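Local coordinates for biogenic amine-binding protein (Rhodnius prolixus, PDB 4GE1) that binds small biogenic amines in a lipocalin barrel, here holding tryptamine, and probably sequesters serotonin and norepinephrine in the blood-feeding insect's saliva, at residues D73-K78 against Y89-V94; I26-L31 against E143-D148. All blocks are in the same frame, centred on the assembly; numbering follows the deposited sequence.

Interaction 1: D73-K78 against Y89-V94; sequences DISFAK and YTAKNV. With TSS (2-(1H-indol-3-yl)ethanamine), chain E.
N93 reaches across from its strand to D73 and S75. Its chi1 of 179° sets CG anti to the backbone N; from there ND2 gives one hydrogen to D73 OD2 at 3.0 Å and the other to S75 OG at 2.9 Å. Both acceptors lie close to the amide plane, which fixes the rotation of the group. The carboxylate of D73 is turned 59° from that plane, and OD2 takes the N-H on its anti side, 25° out of the carboxylate plane. The same oxygen accepts a bond from the ligand amine, D73 OD2 to TSS N1 being 2.7 Å; as a second-shell residue N93 probably steadies this carboxylate. D73 OD1 is held by N62, and N93 OD1 by R106. The two strands form an antiparallel hairpin of the lipocalin barrel, with F76 N bonded to K92 O at 2.9 Å. S75 and N93, whose backbones form a non-hydrogen-bonded pair, share one sheet face. On the other, V94 CG2 meets the F76 ring edge, 3.7 Å from F76 CE1, while I74 CG2 lies over one ring face, offset toward the rim. A77 CB packs obliquely against Y89 CD1 (4.1 Å), and the Y89 hydroxyl bonds E58.

Interaction 2: I26-L31 against E143-D148; sequences ITHYKL and ENVKED
T27 meets the loop segment through both branches of its side chain, and V145 answers with one methyl. No hydrogen bond spans the two segments; the link is made of van der Waals contacts, 135 Å² of surface being buried in all. The methyl CG2 of T27 lies 3.2 Å from the backbone O of E143 and 4.3 Å from N144 CA, so this branch rests on the loop backbone. The other branch faces the valine: T27 OG1 stands 3.4 Å from V145 CG2, with the two side chains at about a right angle to each other. V145 CG2 also lies 4.0 Å from H28 CE1, approaching the imidazole ring obliquely.

The polar contacts run within segment 26-31 or to residues outside the pair. T27 OG1, placed between its backbone N and carbonyl carbon (chi1 54°), sits in the plane of the H28 ring at its edge and is hydrogen-bonded to H28 ND1 at 2.9 Å, a geometry in which either atom could be the donor. It also makes a weak hydrogen bond to V138 O. T27 and H28 both pair with V138 in a classic beta bulge on strand 23-31; the CB of T27 points to the loop, while only the ring end of H28 comes nearer. Across the contact, the N144 carbonyl is hydrogen-bonded to the hydroxyls of T142 and S140, which ties the loop back to the end of strand 130-140.

The loop leads from that strand toward helix 150-159, the order of strand and helix found in lipocalins. With OG1 already engaged by H28 ND1, and weakly by V138 O, the contact asks nothing polar of V145, which offers a methyl, and the association across the segments depends on shape rather than on directional bonds.

Overall arrangement
Interactions 1 and 2 lie on opposite sides of the chain's centre, their own centres about 22 Å apart and their nearest atoms about 8 Å, and both reach the same barrel sheet. Interaction 1 is buried, joins consecutive strands by a hydrogen-bond ladder and presents the D73 carboxylate to the ligand amine. Interaction 2 is partly buried and sets a strand against an exposed loop, with no hydrogen bond between its segments. Segment 26-31 still touches the pocket through I26, whereas the side chain of T27 is about 11 Å from the ligand. Along the sequence, 73-78 and 89-94 are nested within the loop that interaction 2 closes.

Interaction 1: D73-K78 against Y89-V94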
loop_
_atom_site.group_PDB
_atom_site.type_symbol
_atom_site.label_atom_id
_atom_site.label_comp_id
_atom_site.label_asym_id
_atom_site.label_seq_id
_atom_site.Cartn_x
_atom_site.Cartn_y
_atom_site.Cartn_z
ATOM N N ASP A 73 -6.271 0.498 8.350
ATOM C CA ASP A 73 -5.980 -0.933 8.260
ATOM C C ASP A 73 -4.505 -1.201 8.529
ATOM O O ASP A 73 -3.671 -0.291 8.464
ATOM C CB ASP A 73 -6.460 -1.559 6.926
ATOM C CG ASP A 73 -5.854 -0.906 5.702
ATOM O OD1 ASP A 73 -6.470 0.047 5.175
ATOM O OD2 ASP A 73 -4.783 -1.367 5.234
ATOM N N ILE A 74 -4.188 -2.442 8.871
ATOM C CA ILE A 74 -2.818 -2.777 9.232
ATOM C C ILE A 74 -2.418 -4.094 8.613
ATOM O O ILE A 74 -3.138 -5.086 8.735
ATOM C CB ILE A 74 -2.648 -2.894 10.758
ATOM C CG1 ILE A 74 -3.213 -1.649 11.459
ATOM C CG2 ILE A 74 -1.179 -3.123 11.113
ATOM C CD1 ILE A 74 -3.283 -1.777 12.983
ATOM N N SER A 75 -1.264 -4.103 7.957
ATOM C CA SER A 75 -0.714 -5.346 7.437
ATOM C C SER A 75 0.336 -5.905 8.378
ATOM O O SER A 75 1.242 -5.184 8.817
ATOM C CB SER A 75 -0.096 -5.141 6.059
ATOM O OG SER A 75 -1.085 -4.814 5.113
ATOM N N PHE A 76 0.210 -7.195 8.679
ATOM C CA PHE A 76 1.197 -7.897 9.488
ATOM C C PHE A 76 1.827 -8.989 8.636
ATOM O O PHE A 76 1.116 -9.782 8.007
ATOM C CB PHE A 76 0.544 -8.560 10.699
ATOM C CG PHE A 76 -0.251 -7.624 11.558
ATOM C CD1 PHE A 76 -1.564 -7.316 11.239
ATOM C CD2 PHE A 76 0.304 -7.078 12.707
ATOM C CE1 PHE A 76 -2.310 -6.464 12.043
ATOM C CE2 PHE A 76 -0.429 -6.223 13.516
ATOM C CZ PHE A 76 -1.741 -5.912 13.184
ATOM N N ALA A 77 3.153 -9.031 8.613
ATOM C CA ALA A 77 3.861 -10.100 7.921
ATOM C C ALA A 77 5.141 -10.431 8.661
ATOM O O ALA A 77 5.494 -9.774 9.649
ATOM C CB ALA A 77 4.172 -9.705 6.492
ATOM N N LYS A 78 5.818 -11.464 8.179
ATOM C CA LYS A 78 7.113 -11.853 8.701
ATOM C C LYS A 78 8.047 -12.053 7.526
ATOM O O LYS A 78 7.600 -12.298 6.406
ATOM C CB LYS A 78 7.007 -13.132 9.533
ATOM C CG LYS A 78 6.040 -13.019 10.702
ATOM C CD LYS A 78 5.991 -14.293 11.533
ATOM C CE LYS A 78 7.029 -14.280 12.637
ATOM N NZ LYS A 78 6.836 -15.428 13.566
ATOM N N TYR A 89 5.286 -10.888 -1.220
ATOM C CA TYR A 89 4.954 -11.496 0.058
ATOM C C TYR A 89 3.458 -11.557 0.283
ATOM O O TYR A 89 2.679 -10.923 -0.428
ATOM C CB TYR A 89 5.646 -10.760 1.222
ATOM C CG TYR A 89 5.231 -9.311 1.423
ATOM C CD1 TYR A 89 4.406 -8.944 2.483
ATOM C CD2 TYR A 89 5.679 -8.310 0.570
ATOM C CE1 TYR A 89 4.019 -7.616 2.678
ATOM C CE2 TYR A 89 5.295 -6.977 0.758
ATOM C CZ TYR A 89 4.472 -6.641 1.814
ATOM O OH TYR A 89 4.097 -5.330 2.001
ATOM N N THR A 90 3.067 -12.345 1.272
ATOM C CA THR A 90 1.691 -12.390 1.717
ATOM C C THR A 90 1.583 -11.756 3.104
ATOM O O THR A 90 2.469 -11.904 3.951
ATOM C CB THR A 90 1.178 -13.833 1.772
ATOM O OG1 THR A 90 1.599 -14.532 0.595
ATOM C CG2 THR A 90 -0.340 -13.849 1.849
ATOM N N ALA A 91 0.494 -11.043 3.327
ATOM C CA ALA A 91 0.273 -10.395 4.605
ATOM C C ALA A 91 -1.148 -10.658 5.064
ATOM O O ALA A 91 -2.044 -10.900 4.251
ATOM C CB ALA A 91 0.539 -8.900 4.492
ATOM N N LYS A 92 -1.338 -10.670 6.374
ATOM C CA LYS A 92 -2.668 -10.610 6.947
ATOM C C LYS A 92 -2.977 -9.122 7.111
ATOM O O LYS A 92 -2.215 -8.380 7.747
ATOM C CB LYS A 92 -2.703 -11.328 8.299
ATOM C CG LYS A 92 -4.052 -11.278 9.015
ATOM C CD LYS A 92 -5.180 -11.701 8.082
ATOM C CE LYS A 92 -6.258 -12.475 8.820
ATOM N NZ LYS A 92 -5.745 -13.788 9.293
ATOM N N ASN A 93 -4.063 -8.668 6.503
ATOM C CA ASN A 93 -4.436 -7.268 6.635
ATOM C C ASN A 93 -5.729 -7.145 7.420
ATOM O O ASN A 93 -6.721 -7.817 7.126
ATOM C CB ASN A 93 -4.516 -6.574 5.271
ATOM C CG ASN A 93 -4.924 -5.102 5.381
ATOM O OD1 ASN A 93 -6.105 -4.778 5.374
ATOM N ND2 ASN A 93 -3.943 -4.215 5.475
ATOM N N VAL A 94 -5.687 -6.307 8.448
ATOM C CA VAL A 94 -6.800 -6.151 9.364
ATOM C C VAL A 94 -7.364 -4.740 9.267
ATOM O O VAL A 94 -6.639 -3.756 9.438
ATOM C CB VAL A 94 -6.353 -6.428 10.812
ATOM C CG1 VAL A 94 -7.556 -6.510 11.742
ATOM C CG2 VAL A 94 -5.546 -7.717 10.873
HETATM N N1 TSS E . -3.933 -0.832 2.744
HETATM C CA TSS E . -4.472 -1.844 1.869
HETATM C CB TSS E . -4.058 -1.792 0.431
HETATM C CG TSS E . -2.651 -1.390 0.124
HETATM C CD1 TSS E . -2.240 -0.204 -0.469
HETATM N NE1 TSS E . -0.897 -0.214 -0.596
HETATM C CE2 TSS E . -0.397 -1.392 -0.079
HETATM C CD2 TSS E . -1.458 -2.138 0.367
HETATM C CZ2 TSS E . 0.931 -1.885 0.043
HETATM C CH2 TSS E . 1.159 -3.138 0.605
HETATM C CZ3 TSS E . 0.079 -3.898 1.058
HETATM C CE3 TSS E . -1.228 -3.409 0.944
#

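Interaction 2: I26-L31 against E143-D148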
loop_
_atom_site.group_PDB
_atom_site.type_symbol
_atom_site.label_atom_id
_atom_site.label_comp_id
_atom_site.label_asym_id
_atom_site.label_seq_id
_atom_site.Cartn_x
_atom_site.Cartn_y
_atom_site.Cartn_z
ATOM N N ILE A 26 0.221 7.222 -1.294
ATOM C CA ILE A 26 -0.356 6.624 -2.494
ATOM C C ILE A 26 -0.861 7.733 -3.405
ATOM O O ILE A 26 -1.854 8.396 -3.106
ATOM C CB ILE A 26 -1.475 5.635 -2.151
ATOM C CG1 ILE A 26 -0.950 4.608 -1.139
ATOM C CG2 ILE A 26 -1.968 4.934 -3.414
ATOM C CD1 ILE A 26 -1.810 3.384 -0.997
ATOM N N THR A 27 -0.152 7.947 -4.506
ATOM C CA THR A 27 -0.416 9.093 -5.365
ATOM C C THR A 27 -1.383 8.790 -6.512
ATOM O O THR A 27 -2.178 9.643 -6.900
ATOM C CB THR A 27 0.896 9.660 -5.935
ATOM O OG1 THR A 27 1.627 8.613 -6.588
ATOM C CG2 THR A 27 1.742 10.242 -4.812
ATOM N N HIS A 28 -1.298 7.582 -7.056
ATOM C CA HIS A 28 -2.112 7.178 -8.200
ATOM C C HIS A 28 -2.488 5.722 -8.019
ATOM O O HIS A 28 -1.718 4.946 -7.446
ATOM C CB HIS A 28 -1.318 7.287 -9.502
ATOM C CG HIS A 28 -0.789 8.658 -9.791
ATOM N ND1 HIS A 28 0.248 9.218 -9.082
ATOM C CD2 HIS A 28 -1.145 9.568 -10.726
ATOM C CE1 HIS A 28 0.507 10.422 -9.563
ATOM N NE2 HIS A 28 -0.326 10.659 -10.559
ATOM N N TYR A 29 -3.652 5.333 -8.527
ATOM C CA TYR A 29 -4.052 3.938 -8.416
ATOM C C TYR A 29 -5.290 3.541 -9.202
ATOM O O TYR A 29 -6.201 4.343 -9.419
ATOM C CB TYR A 29 -4.237 3.553 -6.947
ATOM C CG TYR A 29 -5.373 4.247 -6.236
ATOM C CD1 TYR A 29 -6.668 3.747 -6.288
ATOM C CD2 TYR A 29 -5.143 5.388 -5.471
ATOM C CE1 TYR A 29 -7.705 4.372 -5.603
ATOM C CE2 TYR A 29 -6.168 6.014 -4.782
ATOM C CZ TYR A 29 -7.447 5.510 -4.848
ATOM O OH TYR A 29 -8.460 6.160 -4.159
ATOM N N LYS A 30 -5.304 2.282 -9.622
ATOM C CA LYS A 30 -6.485 1.675 -10.207
ATOM C C LYS A 30 -6.985 0.600 -9.265
ATOM O O LYS A 30 -6.258 -0.336 -8.925
ATOM C CB LYS A 30 -6.176 1.050 -11.561
ATOM C CG LYS A 30 -7.340 0.219 -12.116
ATOM C CD LYS A 30 -7.041 -0.298 -13.507
ATOM C CE LYS A 30 -8.211 -1.094 -14.073
ATOM N NZ LYS A 30 -7.771 -1.924 -15.222
ATOM N N LEU A 31 -8.226 0.758 -8.827
ATOM C CA LEU A 31 -8.890 -0.220 -7.988
ATOM C C LEU A 31 -9.969 -0.956 -8.792
ATOM O O LEU A 31 -10.974 -0.360 -9.168
ATOM C CB LEU A 31 -9.539 0.492 -6.815
ATOM C CG LEU A 31 -10.443 -0.369 -5.948
ATOM C CD1 LEU A 31 -9.627 -1.468 -5.294
ATOM C CD2 LEU A 31 -11.130 0.501 -4.905
ATOM N N GLU A 143 4.314 13.634 -1.140
ATOM C CA GLU A 143 2.897 13.680 -1.492
ATOM C C GLU A 143 2.681 13.619 -3.005
ATOM O O GLU A 143 1.647 13.140 -3.472
ATOM C CB GLU A 143 2.232 14.926 -0.893
ATOM C CG GLU A 143 2.356 15.006 0.619
ATOM C CD GLU A 143 1.578 16.164 1.223
ATOM O OE1 GLU A 143 2.115 16.826 2.135
ATOM O OE2 GLU A 143 0.431 16.405 0.799
ATOM N N ASN A 144 3.662 14.101 -3.760
ATOM C CA ASN A 144 3.622 14.040 -5.221
ATOM C C ASN A 144 4.786 13.203 -5.736
ATOM O O ASN A 144 5.796 13.057 -5.046
ATOM C CB ASN A 144 3.697 15.450 -5.819
ATOM C CG ASN A 144 2.778 16.435 -5.112
ATOM O OD1 ASN A 144 1.589 16.530 -5.426
ATOM N ND2 ASN A 144 3.328 17.177 -4.152
ATOM N N VAL A 145 4.657 12.644 -6.938
ATOM C CA VAL A 145 5.773 11.908 -7.512
ATOM C C VAL A 145 6.857 12.891 -7.948
ATOM O O VAL A 145 6.580 13.863 -8.650
ATOM C CB VAL A 145 5.346 11.017 -8.703
ATOM C CG1 VAL A 145 6.543 10.265 -9.255
ATOM C CG2 VAL A 145 4.258 10.039 -8.283
ATOM N N LYS A 146 8.089 12.652 -7.509
ATOM C CA LYS A 146 9.209 13.490 -7.921
ATOM C C LYS A 146 9.298 13.520 -9.441
ATOM O O LYS A 146 9.296 12.475 -10.092
ATOM C CB LYS A 146 10.520 12.971 -7.331
ATOM C CG LYS A 146 10.655 13.205 -5.843
ATOM C CD LYS A 146 10.643 14.690 -5.536
ATOM C CE LYS A 146 10.773 14.952 -4.049
ATOM N NZ LYS A 146 10.724 16.409 -3.762
ATOM N N GLU A 147 9.379 14.720 -10.000
ATOM C CA GLU A 147 9.379 14.898 -11.448
ATOM C C GLU A 147 10.421 14.030 -12.157
ATOM O O GLU A 147 10.170 13.525 -13.251
ATOM C CB GLU A 147 9.577 16.377 -11.801
ATOM C CG GLU A 147 9.326 16.725 -13.264
ATOM C CD GLU A 147 10.534 16.478 -14.153
ATOM O OE1 GLU A 147 11.677 16.557 -13.649
ATOM O OE2 GLU A 147 10.338 16.208 -15.358
ATOM N N ASP A 148 11.583 13.850 -11.533
ATOM C CA ASP A 148 12.698 13.154 -12.180
ATOM C C ASP A 148 12.590 11.624 -12.192
ATOM O O ASP A 148 13.459 10.940 -12.744
ATOM C CB ASP A 148 14.042 13.598 -11.584
ATOM C CG ASP A 148 14.068 13.527 -10.068
ATOM O OD1 ASP A 148 13.306 12.725 -9.487
ATOM O OD2 ASP A 148 14.860 14.273 -9.455
#